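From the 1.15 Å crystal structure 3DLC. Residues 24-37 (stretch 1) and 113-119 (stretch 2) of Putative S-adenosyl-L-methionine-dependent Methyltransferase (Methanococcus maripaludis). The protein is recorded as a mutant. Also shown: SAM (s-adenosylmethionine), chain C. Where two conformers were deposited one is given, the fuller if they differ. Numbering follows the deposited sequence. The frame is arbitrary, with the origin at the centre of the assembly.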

ATOM      1  N   LEU A  24       4.052   7.817  15.479  1.00  8.41           N
ATOM      2  CA  LEU A  24       2.752   8.429  15.249  1.00  9.05           C
ATOM      3  C   LEU A  24       1.795   7.540  14.452  1.00  8.93           C
ATOM      4  O   LEU A  24       0.615   7.450  14.775  1.00  9.40           O
ATOM      5  CB  LEU A  24       2.980   9.732  14.507  1.00 10.54           C
ATOM      6  CG  LEU A  24       1.740  10.552  14.290  1.00 13.35           C
ATOM      7  CD1 LEU A  24       1.070  10.904  15.620  1.00 13.77           C
ATOM      8  CD2 LEU A  24       2.103  11.779  13.486  1.00 15.65           C
ATOM      9  N   PHE A  25       2.290   6.872  13.417  1.00  7.77           N
ATOM     10  CA  PHE A  25       1.424   6.040  12.588  1.00  7.58           C
ATOM     11  C   PHE A  25       1.261   4.613  13.106  1.00  7.62           C
ATOM     12  O   PHE A  25       0.427   3.864  12.609  1.00  8.46           O
ATOM     13  CB  PHE A  25       1.934   5.926  11.140  1.00  7.43           C
ATOM     14  CG  PHE A  25       1.767   7.126  10.272  1.00  7.96           C
ATOM     15  CD1 PHE A  25       1.370   8.355  10.746  1.00  8.92           C
ATOM     16  CD2 PHE A  25       2.081   7.009   8.943  1.00  8.54           C
ATOM     17  CE1 PHE A  25       1.313   9.447   9.884  1.00  9.73           C
ATOM     18  CE2 PHE A  25       2.007   8.105   8.096  1.00 10.13           C
ATOM     19  CZ  PHE A  25       1.603   9.296   8.540  1.00  9.82           C
ATOM     20  N   ALA A  26       2.050   4.223  14.100  1.00  8.31           N
ATOM     21  CA  ALA A  26       2.060   2.812  14.502  1.00  8.01           C
ATOM     22  C   ALA A  26       0.671   2.179  14.692  1.00  8.06           C
ATOM     23  O   ALA A  26       0.446   1.051  14.256  1.00  8.05           O
ATOM     24  CB  ALA A  26       2.910   2.577  15.755  1.00  9.40           C
ATOM     25  N   PRO A  27      -0.272   2.855  15.359  1.00  8.11           N
ATOM     26  CA  PRO A  27      -1.554   2.197  15.585  1.00  8.19           C
ATOM     27  C   PRO A  27      -2.398   1.924  14.343  1.00  7.84           C
ATOM     28  O   PRO A  27      -3.290   1.065  14.371  1.00  8.42           O
ATOM     29  CB  PRO A  27      -2.307   3.165  16.490  1.00 10.25           C
ATOM     30  CG  PRO A  27      -1.570   4.325  16.584  1.00 15.30           C
ATOM     31  CD  PRO A  27      -0.192   4.147  16.056  1.00  9.57           C
ATOM     32  N   ILE A  28      -2.101   2.618  13.248  1.00  7.18           N
ATOM     33  CA  ILE A  28      -2.959   2.449  12.071  1.00  7.05           C
ATOM     34  C   ILE A  28      -2.760   1.097  11.414  1.00  6.91           C
ATOM     35  O   ILE A  28      -3.690   0.573  10.791  1.00  7.44           O
ATOM     36  CB  ILE A  28      -2.778   3.560  11.029  1.00  7.30           C
ATOM     37  CG1 ILE A  28      -1.518   3.410  10.191  1.00  7.74           C
ATOM     38  CG2 ILE A  28      -2.882   4.940  11.711  1.00  8.53           C
ATOM     39  CD1 ILE A  28      -1.228   4.580   9.290  1.00  9.05           C
ATOM     40  N   TYR A  29      -1.565   0.517  11.540  1.00  6.72           N
ATOM     41  CA  TYR A  29      -1.270  -0.674  10.744  1.00  7.01           C
ATOM     42  C   TYR A  29      -2.109  -1.898  11.203  1.00  6.99           C
ATOM     43  O   TYR A  29      -2.678  -2.570  10.355  1.00  7.14           O
ATOM     44  CB  TYR A  29       0.231  -0.939  10.671  1.00  7.55           C
ATOM     45  CG  TYR A  29       0.961   0.229  10.065  1.00  6.77           C
ATOM     46  CD1 TYR A  29       0.967   0.436   8.708  1.00  7.31           C
ATOM     47  CD2 TYR A  29       1.668   1.120  10.854  1.00  7.57           C
ATOM     48  CE1 TYR A  29       1.614   1.525   8.145  1.00  6.97           C
ATOM     49  CE2 TYR A  29       2.321   2.212  10.305  1.00  7.99           C
ATOM     50  CZ  TYR A  29       2.317   2.396   8.962  1.00  7.33           C
ATOM     51  OH  TYR A  29       3.006   3.480   8.442  1.00  9.14           O
ATOM     52  N   PRO A  30      -2.183  -2.173  12.516  1.00  6.96           N
ATOM     53  CA  PRO A  30      -3.061  -3.265  12.920  1.00  7.46           C
ATOM     54  C   PRO A  30      -4.524  -3.015  12.575  1.00  7.10           C
ATOM     55  O   PRO A  30      -5.258  -3.957  12.301  1.00  7.69           O
ATOM     56  CB  PRO A  30      -2.832  -3.401  14.421  1.00  8.48           C
ATOM     57  CG  PRO A  30      -1.998  -2.273  14.798  1.00 13.62           C
ATOM     58  CD  PRO A  30      -1.366  -1.671  13.622  1.00  8.11           C
ATOM     59  N   ILE A  31      -4.969  -1.765  12.623  1.00  7.19           N
ATOM     60  CA  ILE A  31      -6.361  -1.441  12.300  1.00  6.88           C
ATOM     61  C   ILE A  31      -6.624  -1.691  10.804  1.00  7.03           C
ATOM     62  O   ILE A  31      -7.634  -2.279  10.433  1.00  7.09           O
ATOM     63  CB  ILE A  31      -6.718   0.014  12.692  1.00  7.04           C
ATOM     64  CG1 ILE A  31      -6.669   0.176  14.228  1.00  8.69           C
ATOM     65  CG2 ILE A  31      -8.069   0.448  12.132  1.00  9.30           C
ATOM     66  CD1 ILE A  31      -7.713  -0.625  14.979  1.00 10.79           C
ATOM     67  N   ILE A  32      -5.729  -1.218   9.952  1.00  6.61           N
ATOM     68  CA  ILE A  32      -5.898  -1.416   8.529  1.00  6.92           C
ATOM     69  C   ILE A  32      -5.852  -2.910   8.220  1.00  6.73           C
ATOM     70  O   ILE A  32      -6.659  -3.418   7.413  1.00  6.99           O
ATOM     71  CB  ILE A  32      -4.857  -0.633   7.732  1.00  7.14           C
ATOM     72  CG1 ILE A  32      -5.118   0.886   7.889  1.00  6.96           C
ATOM     73  CG2 ILE A  32      -4.904  -1.028   6.254  1.00  8.22           C
ATOM     74  CD1 ILE A  32      -3.997   1.786   7.364  1.00  8.75           C
ATOM     75  N   ALA A  33      -4.913  -3.639   8.811  1.00  6.98           N
ATOM     76  CA  ALA A  33      -4.851  -5.086   8.606  1.00  7.60           C
ATOM     77  C   ALA A  33      -6.143  -5.774   9.006  1.00  6.55           C
ATOM     78  O   ALA A  33      -6.668  -6.627   8.304  1.00  6.98           O
ATOM     79  CB  ALA A  33      -3.648  -5.672   9.363  1.00  7.82           C
ATOM     80  N   GLU A  34      -6.682  -5.377  10.151  1.00  6.56           N
ATOM     81  CA  GLU A  34      -7.933  -5.923  10.626  1.00  7.54           C
ATOM     82  C   GLU A  34      -9.063  -5.583   9.673  1.00  7.00           C
ATOM     83  O   GLU A  34      -9.918  -6.427   9.371  1.00  7.66           O
ATOM     84  CB  GLU A  34      -8.208  -5.381  12.030  1.00  7.76           C
ATOM     85  CG  GLU A  34      -9.522  -5.785  12.613  1.00 10.06           C
ATOM     86  CD  GLU A  34      -9.701  -5.296  14.026  1.00 12.92           C
ATOM     87  OE1 GLU A  34      -9.500  -4.117  14.321  1.00 17.46           O
ATOM     88  OE2 GLU A  34     -10.028  -6.130  14.844  1.00 18.89           O
ATOM     89  N   ASN A  35      -9.084  -4.351   9.174  1.00  7.18           N
ATOM     90  CA  ASN A  35     -10.103  -3.938   8.220  1.00  7.24           C
ATOM     91  C   ASN A  35     -10.059  -4.835   6.976  1.00  7.17           C
ATOM     92  O   ASN A  35     -11.116  -5.255   6.465  1.00  7.61           O
ATOM     93  CB  ASN A  35      -9.923  -2.484   7.780  1.00  7.23           C
ATOM     94  CG  ASN A  35     -10.273  -1.491   8.853  1.00  8.40           C
ATOM     95  OD1 ASN A  35     -10.944  -1.839   9.831  1.00  9.80           O
ATOM     96  ND2 ASN A  35      -9.862  -0.238   8.654  1.00  9.22           N
ATOM     97  N   ILE A  36      -8.848  -5.135   6.486  1.00  7.02           N
ATOM     98  CA  ILE A  36      -8.676  -5.933   5.288  1.00  7.18           C
ATOM     99  C   ILE A  36      -9.142  -7.373   5.537  1.00  6.48           C
ATOM    100  O   ILE A  36      -9.866  -7.974   4.712  1.00  7.12           O
ATOM    101  CB  ILE A  36      -7.202  -5.896   4.833  1.00  7.39           C
ATOM    102  CG1 ILE A  36      -6.839  -4.487   4.354  1.00  8.00           C
ATOM    103  CG2 ILE A  36      -6.923  -6.970   3.769  1.00  9.13           C
ATOM    104  CD1 ILE A  36      -5.319  -4.262   4.298  1.00  9.04           C
ATOM    105  N   ILE A  37      -8.735  -7.937   6.654  1.00  6.43           N
ATOM    106  CA  ILE A  37      -9.156  -9.297   7.024  1.00  6.88           C
ATOM    107  C   ILE A  37     -10.663  -9.372   7.124  1.00  7.45           C
ATOM    108  O   ILE A  37     -11.292 -10.311   6.616  1.00  7.42           O
ATOM    109  CB  ILE A  37      -8.431  -9.744   8.320  1.00  7.55           C
ATOM    110  CG1 ILE A  37      -6.946  -9.954   8.015  1.00  8.70           C
ATOM    111  CG2 ILE A  37      -9.113 -10.997   8.914  1.00  9.97           C
ATOM    112  CD1 ILE A  37      -6.055 -10.072   9.222  1.00 12.24           C
ATOM    113  N   ASP A 113      -3.390 -13.812  -4.031  1.00  7.19           N
ATOM    114  CA  ASP A 113      -4.754 -13.829  -3.505  1.00  7.38           C
ATOM    115  C   ASP A 113      -5.243 -12.450  -3.070  1.00  6.64           C
ATOM    116  O   ASP A 113      -6.426 -12.149  -3.129  1.00  8.16           O
ATOM    117  CB  ASP A 113      -4.827 -14.808  -2.326  1.00  8.05           C
ATOM    118  CG  ASP A 113      -4.552 -16.239  -2.751  1.00  9.94           C
ATOM    119  OD1 ASP A 113      -5.353 -16.791  -3.540  1.00 14.44           O
ATOM    120  OD2 ASP A 113      -3.555 -16.802  -2.308  1.00 11.64           O
ATOM    121  N   LEU A 114      -4.307 -11.649  -2.598  1.00  6.67           N
ATOM    122  CA  LEU A 114      -4.579 -10.325  -2.057  1.00  6.74           C
ATOM    123  C   LEU A 114      -3.442  -9.390  -2.384  1.00  5.77           C
ATOM    124  O   LEU A 114      -2.290  -9.776  -2.277  1.00  6.67           O
ATOM    125  CB  LEU A 114      -4.741 -10.392  -0.537  1.00  7.25           C
ATOM    126  CG  LEU A 114      -4.988  -9.085   0.202  1.00  8.21           C
ATOM    127  CD1 LEU A 114      -6.324  -8.435  -0.175  1.00  9.19           C
ATOM    128  CD2 LEU A 114      -4.895  -9.342   1.739  1.00 10.58           C
ATOM    129  N   ILE A 115      -3.765  -8.194  -2.848  1.00  5.65           N
ATOM    130  CA  ILE A 115      -2.772  -7.148  -3.086  1.00  5.52           C
ATOM    131  C   ILE A 115      -3.181  -5.938  -2.271  1.00  6.04           C
ATOM    132  O   ILE A 115      -4.304  -5.429  -2.423  1.00  7.49           O
ATOM    133  CB  ILE A 115      -2.650  -6.772  -4.575  1.00  6.16           C
ATOM    134  CG1 ILE A 115      -2.297  -8.004  -5.403  1.00  7.43           C
ATOM    135  CG2 ILE A 115      -1.677  -5.642  -4.769  1.00  7.77           C
ATOM    136  CD1 ILE A 115      -2.323  -7.778  -6.930  1.00  8.26           C
ATOM    137  N   VAL A 116      -2.281  -5.474  -1.409  1.00  5.68           N
ATOM    138  CA  VAL A 116      -2.516  -4.306  -0.589  1.00  6.11           C
ATOM    139  C   VAL A 116      -1.455  -3.253  -0.890  1.00  5.70           C
ATOM    140  O   VAL A 116      -0.381  -3.563  -1.356  1.00  6.47           O
ATOM    141  CB  VAL A 116      -2.507  -4.667   0.930  1.00  7.08           C
ATOM    142  CG1 VAL A 116      -3.532  -5.771   1.236  1.00  8.57           C
ATOM    143  CG2 VAL A 116      -1.107  -5.078   1.421  1.00  8.27           C
ATOM    144  N   SER A 117      -1.773  -1.999  -0.605  1.00  6.22           N
ATOM    145  CA  SER A 117      -0.805  -0.917  -0.761  1.00  6.34           C
ATOM    146  C   SER A 117      -1.313   0.308  -0.036  1.00  6.36           C
ATOM    147  O   SER A 117      -2.452   0.737  -0.263  1.00  6.83           O
ATOM    148  CB  SER A 117      -0.671  -0.560  -2.214  1.00  7.27           C
ATOM    149  OG  SER A 117       0.243   0.500  -2.416  1.00  7.35           O
ATOM    150  N   ARG A 118      -0.467   0.876   0.830  1.00  5.94           N
ATOM    151  CA  ARG A 118      -0.797   2.094   1.554  1.00  6.28           C
ATOM    152  C   ARG A 118       0.179   3.181   1.224  1.00  6.61           C
ATOM    153  O   ARG A 118       1.391   3.002   1.339  1.00  8.17           O
ATOM    154  CB  ARG A 118      -0.795   1.874   3.069  1.00  6.35           C
ATOM    155  CG  ARG A 118      -1.180   3.108   3.833  1.00  7.49           C
ATOM    156  CD  ARG A 118      -0.975   2.987   5.368  1.00  7.54           C
ATOM    157  NE  ARG A 118      -1.307   4.259   5.966  1.00  8.26           N
ATOM    158  CZ  ARG A 118      -0.509   5.330   5.912  1.00  8.17           C
ATOM    159  NH1 ARG A 118       0.725   5.204   5.473  1.00  9.56           N
ATOM    160  NH2 ARG A 118      -0.946   6.492   6.340  1.00  9.70           N
ATOM    161  N   GLY A 119      -0.329   4.347   0.887  0.50  6.73           N
ATOM    162  CA  GLY A 119       0.523   5.503   0.719  0.50  7.78           C
ATOM    163  C   GLY A 119       1.502   5.520  -0.418  0.50  7.67           C
ATOM    164  O   GLY A 119       2.453   6.296  -0.350  0.50  8.95           O
TER
HETATM  165  N   SAM C 220       3.396   1.409   2.811  1.00 11.17           N
HETATM  166  CA  SAM C 220       4.266   2.057   3.826  1.00 10.23           C
HETATM  167  C   SAM C 220       3.430   2.582   4.961  1.00 10.24           C
HETATM  168  O   SAM C 220       2.221   2.747   4.782  1.00 12.13           O
HETATM  169  OXT SAM C 220       3.992   2.880   6.009  1.00  9.97           O
HETATM  170  CB  SAM C 220       5.116   3.138   3.186  1.00 12.38           C
HETATM  171  CG  SAM C 220       4.371   4.293   2.597  1.00 14.87           C
HETATM  172  SD  SAM C 220       5.548   5.459   1.883  1.00 16.84           S
HETATM  173  CE  SAM C 220       4.537   6.893   2.131  1.00 15.58           C
HETATM  174  C5' SAM C 220       5.431   5.148   0.043  1.00 18.30           C
HETATM  175  C4' SAM C 220       6.305   4.012  -0.568  1.00 13.14           C
HETATM  176  O4' SAM C 220       6.026   3.608  -1.948  1.00 10.62           O
HETATM  177  C3' SAM C 220       7.830   4.251  -0.441  1.00 10.61           C
HETATM  178  O3' SAM C 220       8.373   3.228   0.336  1.00 12.49           O
HETATM  179  C2' SAM C 220       8.310   4.204  -1.893  1.00  8.59           C
HETATM  180  O2' SAM C 220       9.645   3.809  -2.111  1.00  9.52           O
HETATM  181  C1' SAM C 220       7.271   3.280  -2.551  1.00  8.82           C
HETATM  182  N9  SAM C 220       7.119   3.479  -4.001  1.00  7.85           N
HETATM  183  C8  SAM C 220       6.840   4.665  -4.638  1.00  7.95           C
HETATM  184  N7  SAM C 220       6.684   4.467  -5.969  1.00  7.97           N
HETATM  185  C5  SAM C 220       6.891   3.130  -6.189  1.00  7.51           C
HETATM  186  C6  SAM C 220       6.903   2.344  -7.344  1.00  7.77           C
HETATM  187  N6  SAM C 220       6.752   2.823  -8.593  1.00  9.01           N
HETATM  188  N1  SAM C 220       7.092   1.016  -7.184  1.00  8.16           N
HETATM  189  C2  SAM C 220       7.312   0.466  -5.943  1.00  8.87           C
HETATM  190  N3  SAM C 220       7.374   1.201  -4.796  1.00  8.31           N
HETATM  191  C4  SAM C 220       7.141   2.502  -4.960  1.00  7.60           C

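The helix carrying Ile28, Ile32 and Ile36 packs on the strand carrying Leu114, Val116 and Arg118 through apolar side chains and the long arm of Arg118, with no hydrogen bond between the stretches; bound SAM bridges them instead. The axes run roughly antiparallel, 149° between their N-to-C directions, and their closest approach of 11.3 Å leaves a gap that side chains fill; the contact buries 282 Å², both sides summed. Two-residue alternation on the strand turns Leu114, Val116 and Arg118 toward the helix, and a four-residue repeat does the same for Ile28, Ile32 and Ile36.

Ile36 covers the apolar end: its CG2 lies 3.7 Å from Leu114 CD2 and its CD1 3.9 Å from Val116 CG1, so one branched side chain reaches both residues.

Arg118 contributes the largest covered area, 101 Å². Its chi1 to chi3 are all t, extending the chain along the helix. Ile32 CD1 meets Arg118 CD at 3.8 Å, while Ile28 CD1 sits over one face of the guanidinium, 3.3 Å from Arg118 NE. Phe25 CE2 approaches Arg118 NH2 at 3.8 Å. The buried guanidinium keeps its polar partners: Arg118 NH1 donates to SAM O (3.0 Å, 164°), and NE and NH2 are bonded elsewhere in the structure. Tyr29 OH donates to SAM OXT at 2.7 Å, so helix and strand grip the same carboxylate.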